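Local coordinates for protein transcriptional regulator (Enterococcus faecalis, PDB 3QFI) that is probably a transcriptional regulator of the LytR-CpsA-Psr family, its precise role not established, at residues 126-134 with 154-162; 235-246 with 279-288. All coordinates share one frame; numbering follows the deposited sequence.

Contact 1: 126-134 with 154-162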
loop_
_atom_site.group_PDB
_atom_site.type_symbol
_atom_site.label_atom_id
_atom_site.label_comp_id
_atom_site.label_asym_id
_atom_site.label_seq_id
_atom_site.Cartn_x
_atom_site.Cartn_y
_atom_site.Cartn_z
ATOM N N VAL A 126 -9.645 14.791 -6.847
ATOM C CA VAL A 126 -9.407 14.653 -5.416
ATOM C C VAL A 126 -9.742 15.964 -4.728
ATOM O O VAL A 126 -9.961 16.983 -5.388
ATOM C CB VAL A 126 -7.929 14.317 -5.094
ATOM C CG1 VAL A 126 -7.501 13.066 -5.840
ATOM C CG2 VAL A 126 -7.036 15.490 -5.441
ATOM N N ASP A 127 -9.779 15.930 -3.397
ATOM C CA ASP A 127 -10.058 17.122 -2.605
ATOM C C ASP A 127 -8.794 17.533 -1.845
ATOM O O ASP A 127 -8.492 16.992 -0.780
ATOM C CB ASP A 127 -11.184 16.854 -1.610
ATOM C CG ASP A 127 -11.677 18.121 -0.938
ATOM O OD1 ASP A 127 -10.837 18.888 -0.414
ATOM O OD2 ASP A 127 -12.908 18.350 -0.930
ATOM N N ASN A 128 -8.056 18.489 -2.401
ATOM C CA ASN A 128 -6.828 18.971 -1.780
ATOM C C ASN A 128 -7.159 19.829 -0.563
ATOM O O ASN A 128 -7.505 21.000 -0.709
ATOM C CB ASN A 128 -6.022 19.796 -2.788
ATOM C CG ASN A 128 -4.683 20.247 -2.237
ATOM O OD1 ASN A 128 -3.958 21.007 -2.875
ATOM N ND2 ASN A 128 -4.345 19.772 -1.047
ATOM N N THR A 129 -7.052 19.246 0.631
ATOM C CA THR A 129 -7.341 19.963 1.875
ATOM C C THR A 129 -6.152 20.784 2.355
ATOM O O THR A 129 -6.210 21.430 3.400
ATOM C CB THR A 129 -7.736 18.999 3.012
ATOM O OG1 THR A 129 -7.846 19.731 4.242
ATOM C CG2 THR A 129 -6.690 17.911 3.179
ATOM N N ILE A 130 -5.072 20.750 1.586
ATOM C CA ILE A 130 -3.863 21.490 1.920
ATOM C C ILE A 130 -3.723 22.672 0.952
ATOM O O ILE A 130 -4.272 23.745 1.196
ATOM C CB ILE A 130 -2.618 20.583 1.807
ATOM C CG1 ILE A 130 -2.922 19.187 2.371
ATOM C CG2 ILE A 130 -1.454 21.215 2.547
ATOM C CD1 ILE A 130 -3.451 19.170 3.808
ATOM N N GLY A 131 -2.997 22.465 -0.148
ATOM C CA GLY A 131 -2.815 23.520 -1.132
ATOM C C GLY A 131 -1.373 23.945 -1.345
ATOM O O GLY A 131 -1.110 25.132 -1.536
ATOM N N GLU A 132 -0.445 22.986 -1.325
ATOM C CA GLU A 132 0.981 23.275 -1.511
ATOM C C GLU A 132 1.274 23.801 -2.909
ATOM O O GLU A 132 0.359 24.151 -3.650
ATOM C CB GLU A 132 1.836 22.025 -1.252
ATOM C CG GLU A 132 1.749 20.932 -2.320
ATOM C CD GLU A 132 0.537 20.044 -2.154
ATOM O OE1 GLU A 132 0.285 19.207 -3.047
ATOM O OE2 GLU A 132 -0.159 20.178 -1.125
ATOM N N PHE A 133 2.554 23.852 -3.266
ATOM C CA PHE A 133 2.964 24.347 -4.580
ATOM C C PHE A 133 4.397 23.936 -4.898
ATOM O O PHE A 133 5.055 24.555 -5.736
ATOM C CB PHE A 133 2.866 25.881 -4.633
ATOM C CG PHE A 133 3.921 26.590 -3.814
ATOM C CD1 PHE A 133 3.968 26.445 -2.428
ATOM C CD2 PHE A 133 4.873 27.399 -4.434
ATOM C CE1 PHE A 133 4.946 27.096 -1.669
ATOM C CE2 PHE A 133 5.855 28.055 -3.687
ATOM C CZ PHE A 133 5.891 27.901 -2.301
ATOM N N THR A 134 4.875 22.896 -4.223
ATOM C CA THR A 134 6.233 22.413 -4.428
ATOM C C THR A 134 6.260 21.006 -5.026
ATOM O O THR A 134 6.948 20.754 -6.020
ATOM C CB THR A 134 7.030 22.424 -3.088
ATOM O OG1 THR A 134 8.355 21.915 -3.302
ATOM C CG2 THR A 134 6.317 21.580 -2.029
ATOM N N ALA A 154 2.938 15.103 -7.773
ATOM C CA ALA A 154 3.199 16.048 -6.695
ATOM C C ALA A 154 2.251 15.818 -5.516
ATOM O O ALA A 154 2.687 15.781 -4.372
ATOM C CB ALA A 154 3.074 17.479 -7.214
ATOM N N TYR A 155 0.965 15.644 -5.810
ATOM C CA TYR A 155 -0.052 15.413 -4.793
ATOM C C TYR A 155 0.238 14.149 -3.986
ATOM O O TYR A 155 -0.027 14.086 -2.787
ATOM C CB TYR A 155 -1.438 15.292 -5.445
ATOM C CG TYR A 155 -2.577 15.172 -4.446
ATOM C CD1 TYR A 155 -2.965 16.265 -3.670
ATOM C CD2 TYR A 155 -3.225 13.943 -4.229
ATOM C CE1 TYR A 155 -3.965 16.145 -2.695
ATOM C CE2 TYR A 155 -4.230 13.815 -3.249
ATOM C CZ TYR A 155 -4.582 14.929 -2.489
ATOM O OH TYR A 155 -5.513 14.825 -1.490
ATOM N N ALA A 156 0.781 13.140 -4.655
ATOM C CA ALA A 156 1.104 11.876 -4.008
ATOM C C ALA A 156 2.406 11.985 -3.227
ATOM O O ALA A 156 2.556 11.379 -2.171
ATOM C CB ALA A 156 1.217 10.779 -5.060
ATOM N N ARG A 157 3.344 12.765 -3.754
ATOM C CA ARG A 157 4.637 12.946 -3.111
ATOM C C ARG A 157 4.738 14.348 -2.536
ATOM O O ARG A 157 4.805 15.327 -3.275
ATOM C CB ARG A 157 5.763 12.726 -4.123
ATOM C CG ARG A 157 7.154 12.692 -3.518
ATOM C CD ARG A 157 8.216 12.495 -4.596
ATOM N NE ARG A 157 9.540 12.219 -4.034
ATOM C CZ ARG A 157 10.179 13.018 -3.182
ATOM N NH1 ARG A 157 9.621 14.154 -2.785
ATOM N NH2 ARG A 157 11.379 12.680 -2.729
ATOM N N MET A 158 4.742 14.442 -1.214
ATOM C CA MET A 158 4.839 15.725 -0.538
ATOM C C MET A 158 4.725 15.434 0.943
ATOM O O MET A 158 3.738 14.847 1.396
ATOM C CB MET A 158 3.717 16.661 -0.993
ATOM C CG MET A 158 3.868 18.096 -0.521
ATOM S SD MET A 158 3.667 18.269 1.255
ATOM C CE MET A 158 1.920 18.583 1.372
ATOM N N ARG A 159 5.747 15.843 1.692
ATOM C CA ARG A 159 5.809 15.604 3.132
ATOM C C ARG A 159 6.357 16.837 3.847
ATOM O O ARG A 159 7.060 16.720 4.851
ATOM C CB ARG A 159 6.725 14.398 3.399
ATOM C CG ARG A 159 6.604 13.760 4.780
ATOM C CD ARG A 159 7.516 12.533 4.898
ATOM N NE ARG A 159 7.371 11.646 3.744
ATOM C CZ ARG A 159 8.012 10.490 3.590
ATOM N NH1 ARG A 159 8.856 10.060 4.521
ATOM N NH2 ARG A 159 7.811 9.765 2.496
ATOM N N HIS A 160 6.047 18.021 3.332
ATOM C CA HIS A 160 6.542 19.245 3.951
ATOM C C HIS A 160 5.415 20.227 4.212
ATOM O O HIS A 160 5.215 20.674 5.342
ATOM C CB HIS A 160 7.602 19.892 3.056
ATOM C CG HIS A 160 8.789 19.017 2.803
ATOM N ND1 HIS A 160 9.607 18.563 3.816
ATOM C CD2 HIS A 160 9.290 18.500 1.656
ATOM C CE1 HIS A 160 10.560 17.805 3.304
ATOM N NE2 HIS A 160 10.390 17.751 1.995
ATOM N N GLU A 161 4.682 20.557 3.154
ATOM C CA GLU A 161 3.565 21.484 3.250
ATOM C C GLU A 161 2.369 20.848 3.954
ATOM O O GLU A 161 1.284 21.421 3.968
ATOM C CB GLU A 161 3.137 21.940 1.857
ATOM C CG GLU A 161 3.415 23.405 1.572
ATOM C CD GLU A 161 4.877 23.677 1.273
ATOM O OE1 GLU A 161 5.741 23.291 2.107
ATOM O OE2 GLU A 161 5.163 24.284 0.208
ATOM N N ASP A 162 2.565 19.662 4.525
ATOM C CA ASP A 162 1.496 18.967 5.229
ATOM C C ASP A 162 1.762 18.855 6.723
ATOM O O ASP A 162 2.705 18.193 7.159
ATOM C CB ASP A 162 1.284 17.562 4.658
ATOM C CG ASP A 162 0.258 16.758 5.450
ATOM O OD1 ASP A 162 -0.858 17.265 5.673
ATOM O OD2 ASP A 162 0.564 15.616 5.844
#
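Val126, near the end of strand 124-128, sets its CG2 methyl over one face of the Tyr155 ring, 4.0 Å from the centroid and 16° off the ring normal, a CH-pi contact displaced toward the rim. Tyr155 reaches it from the end of helix 150-156 because its CG stands anti to the backbone N (chi1 -175°). The phenol then runs on to Glu175 of helix 166-184, to which OH is hydrogen-bonded. Past the strand, Ile130 divides its branches: CG2 faces the Glu161 carbonyl and, more loosely, Met158 CE, while CD1 approaches Asp162 OD1 at 3.7 Å. Glu132 is buried and bends at chi2 (-82°), bringing CG to 4.0 Å from Met158 CG and OE2 to 3.6 Å from Met158 CE. Its CB rests on Glu161 CB. The Glu161 carboxylate continues outward, with OE2 3.7 Å from Thr134 CG2 and beside Phe133 CE1. Carbon thus meets carbon at Val126-Tyr155 and Glu132-Glu161, but methyls and ring carbons also lie against carboxylate and carbonyl oxygens. Van der Waals contact carries the pairing within this LytR-CpsA-Psr family region; Arg172 of helix 166-184 binds the Tyr155 and Met158 carbonyls, and the like-charged carboxylates point apart, which would lessen their repulsion.

Contact 2: 235-246 with 279-288; sequences YSATIDDIYYQV and YNQFSYAVTD
Val246 lies at the apolar centre, where the chain following helix 269-280 folds against the beta-hairpin of strands 234-238 and 243-247. Its two methyls face different partners. CG1, anti to the backbone N (chi1 178°), meets Tyr279 CD2 at 3.8 Å, the two side chains crossing at about a right angle, whereas CG2 turns to the CB and carbonyl of Phe282. Phe282 and, from the hairpin, Tyr244 both touch Leu67 of strand 67-70, so the two segments meet the same strand. Farther along, Ala237 CB and Ala285 CB are 4.0 Å apart, and Ile239 CD1 closes over the same Ala285 methyl, with the Tyr284 hydroxyl beside it. Tyr235 extends the packing the other way: CB touches Val286 CG1 at 3.8 Å, and CE2 approaches Tyr279 CE2 at 4.1 Å. Its phenol OH is hydrogen-bonded to Asp248, and the ring lies 22° from the plane of the Asp288 carboxylate.

Backbone bonds form the polar edge. Ala237 and Val286 make a single antiparallel bridge of the non-hydrogen-bonded kind, so the tail meets the edge of strand 234-238 in one isolated bridge, without forming a strand of its own. Thr287 N donates to Ser236 O at 2.8 Å, and Thr238 N donates to Ala285 O at 3.3 Å; each donor stands above the carbonyl plane. Within the hairpin, Ala237 O accepts two donors from opposite faces of its plane: Tyr244 N at 2.8 Å and Thr238 OG1 at 2.6 Å.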
loop_
_atom_site.group_PDB
_atom_site.type_symbol
_atom_site.label_atom_id
_atom_site.label_comp_id
_atom_site.label_asym_id
_atom_site.label_seq_id
_atom_site.Cartn_x
_atom_site.Cartn_y
_atom_site.Cartn_z
ATOM N N TYR A 235 4.562 3.525 17.802
ATOM C CA TYR A 235 5.145 4.509 18.705
ATOM C C TYR A 235 6.461 4.999 18.126
ATOM O O TYR A 235 7.100 4.302 17.334
ATOM C CB TYR A 235 5.413 3.882 20.075
ATOM C CG TYR A 235 4.189 3.334 20.765
ATOM C CD1 TYR A 235 3.223 4.189 21.306
ATOM C CD2 TYR A 235 3.997 1.952 20.879
ATOM C CE1 TYR A 235 2.092 3.685 21.947
ATOM C CE2 TYR A 235 2.874 1.430 21.517
ATOM C CZ TYR A 235 1.919 2.308 22.049
ATOM O OH TYR A 235 0.794 1.790 22.658
ATOM N N SER A 236 6.869 6.195 18.532
ATOM C CA SER A 236 8.130 6.766 18.076
ATOM C C SER A 236 9.272 6.048 18.804
ATOM O O SER A 236 9.120 5.674 19.966
ATOM C CB SER A 236 8.175 8.256 18.419
ATOM O OG SER A 236 6.886 8.732 18.753
ATOM N N ALA A 237 10.405 5.859 18.131
ATOM C CA ALA A 237 11.549 5.199 18.758
ATOM C C ALA A 237 12.866 5.504 18.060
ATOM O O ALA A 237 12.895 6.067 16.964
ATOM C CB ALA A 237 11.330 3.688 18.822
ATOM N N THR A 238 13.965 5.130 18.703
ATOM C CA THR A 238 15.274 5.379 18.134
ATOM C C THR A 238 16.262 4.390 18.708
ATOM O O THR A 238 16.246 4.127 19.905
ATOM C CB THR A 238 15.718 6.811 18.440
ATOM O OG1 THR A 238 14.723 7.716 17.944
ATOM C CG2 THR A 238 17.038 7.120 17.765
ATOM N N ILE A 239 17.108 3.826 17.853
ATOM C CA ILE A 239 18.100 2.858 18.295
ATOM C C ILE A 239 19.499 3.452 18.234
ATOM O O ILE A 239 20.008 3.963 19.231
ATOM C CB ILE A 239 18.060 1.589 17.434
ATOM C CG1 ILE A 239 16.639 1.041 17.395
ATOM C CG2 ILE A 239 18.974 0.528 18.027
ATOM C CD1 ILE A 239 16.085 0.717 18.757
ATOM N N ASP A 240 20.127 3.376 17.069
ATOM C CA ASP A 240 21.459 3.932 16.904
ATOM C C ASP A 240 21.347 5.307 16.255
ATOM O O ASP A 240 21.840 5.528 15.153
ATOM C CB ASP A 240 22.342 3.001 16.051
ATOM C CG ASP A 240 21.661 2.542 14.756
ATOM O OD1 ASP A 240 22.385 2.069 13.842
ATOM O OD2 ASP A 240 20.410 2.637 14.654
ATOM N N ASP A 241 20.692 6.229 16.954
ATOM C CA ASP A 241 20.489 7.590 16.471
ATOM C C ASP A 241 19.592 7.586 15.233
ATOM O O ASP A 241 19.450 8.602 14.542
ATOM C CB ASP A 241 21.830 8.265 16.147
ATOM C CG ASP A 241 22.796 8.279 17.343
ATOM O OD1 ASP A 241 22.341 8.077 18.498
ATOM O OD2 ASP A 241 24.014 8.505 17.126
ATOM N N ILE A 242 18.987 6.435 14.952
ATOM C CA ILE A 242 18.086 6.321 13.812
ATOM C C ILE A 242 16.664 6.237 14.325
ATOM O O ILE A 242 16.408 5.582 15.324
ATOM C CB ILE A 242 18.393 5.084 12.991
ATOM C CG1 ILE A 242 19.813 5.198 12.430
ATOM C CG2 ILE A 242 17.361 4.928 11.875
ATOM C CD1 ILE A 242 20.182 4.048 11.534
ATOM N N TYR A 243 15.748 6.914 13.645
ATOM C CA TYR A 243 14.346 6.933 14.047
ATOM C C TYR A 243 13.552 5.738 13.536
ATOM O O TYR A 243 13.416 5.548 12.325
ATOM C CB TYR A 243 13.669 8.216 13.547
ATOM C CG TYR A 243 12.154 8.171 13.591
ATOM C CD1 TYR A 243 11.460 8.428 14.763
ATOM C CD2 TYR A 243 11.415 7.828 12.457
ATOM C CE1 TYR A 243 10.062 8.344 14.804
ATOM C CE2 TYR A 243 10.028 7.741 12.492
ATOM C CZ TYR A 243 9.358 7.998 13.665
ATOM O OH TYR A 243 7.984 7.907 13.692
ATOM N N TYR A 244 13.030 4.925 14.446
ATOM C CA TYR A 244 12.217 3.788 14.031
ATOM C C TYR A 244 10.858 3.943 14.655
ATOM O O TYR A 244 10.657 4.784 15.518
ATOM C CB TYR A 244 12.791 2.455 14.502
ATOM C CG TYR A 244 14.171 2.150 14.013
ATOM C CD1 TYR A 244 15.285 2.706 14.633
ATOM C CD2 TYR A 244 14.372 1.272 12.951
ATOM C CE1 TYR A 244 16.557 2.392 14.216
ATOM C CE2 TYR A 244 15.657 0.953 12.524
ATOM C CZ TYR A 244 16.741 1.519 13.166
ATOM O OH TYR A 244 18.016 1.214 12.765
ATOM N N GLN A 245 9.925 3.119 14.212
ATOM C CA GLN A 245 8.575 3.138 14.747
ATOM C C GLN A 245 8.242 1.718 15.213
ATOM O O GLN A 245 8.236 0.774 14.412
ATOM C CB GLN A 245 7.595 3.601 13.664
ATOM C CG GLN A 245 6.136 3.550 14.058
ATOM C CD GLN A 245 5.235 4.076 12.964
ATOM O OE1 GLN A 245 4.099 3.624 12.809
ATOM N NE2 GLN A 245 5.737 5.046 12.193
ATOM N N VAL A 246 8.000 1.563 16.513
ATOM C CA VAL A 246 7.671 0.254 17.062
ATOM C C VAL A 246 6.168 0.144 17.147
ATOM O O VAL A 246 5.524 0.913 17.858
ATOM C CB VAL A 246 8.236 0.044 18.470
ATOM C CG1 VAL A 246 7.814 -1.321 18.988
ATOM C CG2 VAL A 246 9.738 0.161 18.454
ATOM N N TYR A 279 7.515 -6.766 20.253
ATOM C CA TYR A 279 7.385 -5.447 20.874
ATOM C C TYR A 279 8.179 -5.295 22.174
ATOM O O TYR A 279 8.773 -4.248 22.421
ATOM C CB TYR A 279 5.898 -5.115 21.103
ATOM C CG TYR A 279 5.651 -3.990 22.099
ATOM C CD1 TYR A 279 5.536 -4.261 23.462
ATOM C CD2 TYR A 279 5.574 -2.650 21.689
ATOM C CE1 TYR A 279 5.352 -3.238 24.393
ATOM C CE2 TYR A 279 5.392 -1.617 22.628
ATOM C CZ TYR A 279 5.287 -1.932 23.975
ATOM O OH TYR A 279 5.169 -0.959 24.932
ATOM N N ASN A 280 8.197 -6.343 22.993
ATOM C CA ASN A 280 8.924 -6.299 24.256
ATOM C C ASN A 280 10.423 -6.167 24.136
ATOM O O ASN A 280 11.071 -5.572 24.996
ATOM C CB ASN A 280 8.611 -7.525 25.098
ATOM C CG ASN A 280 7.252 -7.443 25.715
ATOM O OD1 ASN A 280 6.858 -6.388 26.234
ATOM N ND2 ASN A 280 6.516 -8.548 25.670
ATOM N N GLN A 281 10.981 -6.720 23.072
ATOM C CA GLN A 281 12.411 -6.648 22.890
ATOM C C GLN A 281 12.852 -5.321 22.286
ATOM O O GLN A 281 14.042 -5.105 22.081
ATOM C CB GLN A 281 12.885 -7.803 22.008
ATOM C CG GLN A 281 12.467 -7.693 20.567
ATOM C CD GLN A 281 13.024 -8.802 19.708
ATOM O OE1 GLN A 281 12.593 -9.935 19.811
ATOM N NE2 GLN A 281 14.005 -8.481 18.872
ATOM N N PHE A 282 11.907 -4.423 22.015
ATOM C CA PHE A 282 12.244 -3.130 21.411
ATOM C C PHE A 282 11.529 -1.948 22.045
ATOM O O PHE A 282 11.684 -0.807 21.593
ATOM C CB PHE A 282 11.920 -3.146 19.917
ATOM C CG PHE A 282 12.848 -4.001 19.105
ATOM C CD1 PHE A 282 14.205 -3.710 19.035
ATOM C CD2 PHE A 282 12.366 -5.096 18.402
ATOM C CE1 PHE A 282 15.065 -4.500 18.280
ATOM C CE2 PHE A 282 13.222 -5.887 17.646
ATOM C CZ PHE A 282 14.578 -5.589 17.583
ATOM N N SER A 283 10.743 -2.215 23.085
ATOM C CA SER A 283 10.001 -1.156 23.748
ATOM C C SER A 283 10.938 -0.175 24.475
ATOM O O SER A 283 10.583 0.992 24.689
ATOM C CB SER A 283 8.985 -1.757 24.724
ATOM O OG SER A 283 9.636 -2.334 25.840
ATOM N N TYR A 284 12.134 -0.642 24.836
ATOM C CA TYR A 284 13.126 0.199 25.531
ATOM C C TYR A 284 13.580 1.355 24.641
ATOM O O TYR A 284 14.285 2.252 25.091
ATOM C CB TYR A 284 14.362 -0.640 25.922
ATOM C CG TYR A 284 15.235 -1.025 24.740
ATOM C CD1 TYR A 284 16.298 -0.213 24.332
ATOM C CD2 TYR A 284 14.969 -2.175 23.999
ATOM C CE1 TYR A 284 17.070 -0.538 23.219
ATOM C CE2 TYR A 284 15.733 -2.509 22.880
ATOM C CZ TYR A 284 16.779 -1.692 22.500
ATOM O OH TYR A 284 17.536 -2.033 21.405
ATOM N N ALA A 285 13.200 1.308 23.369
ATOM C CA ALA A 285 13.575 2.344 22.421
ATOM C C ALA A 285 12.452 3.359 22.206
ATOM O O ALA A 285 12.676 4.428 21.643
ATOM C CB ALA A 285 13.960 1.713 21.086
ATOM N N VAL A 286 11.237 3.025 22.624
ATOM C CA VAL A 286 10.128 3.951 22.458
ATOM C C VAL A 286 10.498 5.266 23.147
ATOM O O VAL A 286 11.105 5.252 24.220
ATOM C CB VAL A 286 8.826 3.413 23.106
ATOM C CG1 VAL A 286 7.731 4.447 22.975
ATOM C CG2 VAL A 286 8.396 2.119 22.445
ATOM N N THR A 287 10.131 6.388 22.526
ATOM C CA THR A 287 10.403 7.728 23.062
ATOM C C THR A 287 9.103 8.410 23.514
ATOM O O THR A 287 9.106 9.593 23.854
ATOM C CB THR A 287 11.081 8.651 22.001
ATOM O OG1 THR A 287 12.184 7.970 21.384
ATOM C CG2 THR A 287 11.602 9.931 22.658
ATOM N N ASP A 288 7.995 7.674 23.504
ATOM C CA ASP A 288 6.707 8.235 23.940
ATOM C C ASP A 288 6.555 8.120 25.457
ATOM O O ASP A 288 5.606 7.501 25.946
ATOM C CB ASP A 288 5.518 7.511 23.296
ATOM C CG ASP A 288 4.187 8.121 23.706
ATOM O OD1 ASP A 288 3.161 7.402 23.744
ATOM O OD2 ASP A 288 4.173 9.339 23.986
#

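Both contacts lie toward the periphery, each mixing buried and exposed residues, and they bury nearly equal areas. Their centres are 29 Å apart and their nearest atoms about 8 Å apart. They share no secondary-structure element. Contact 1 joins the end of a strand and its following loop to the end of helix 150-156 and the loop that follows it. Contact 2 ties the last modelled residues, from the end of helix 269-280 on, to a hairpin beside strands 67-70 and 75-78. Their chemistry differs: contact 1 relies on side-chain packing, with the Tyr155 hydroxyl and two carbonyls bonded to helix 166-184, whereas contact 2 adds to its apolar cluster two backbone hydrogen bonds from a single bridge to the hairpin edge.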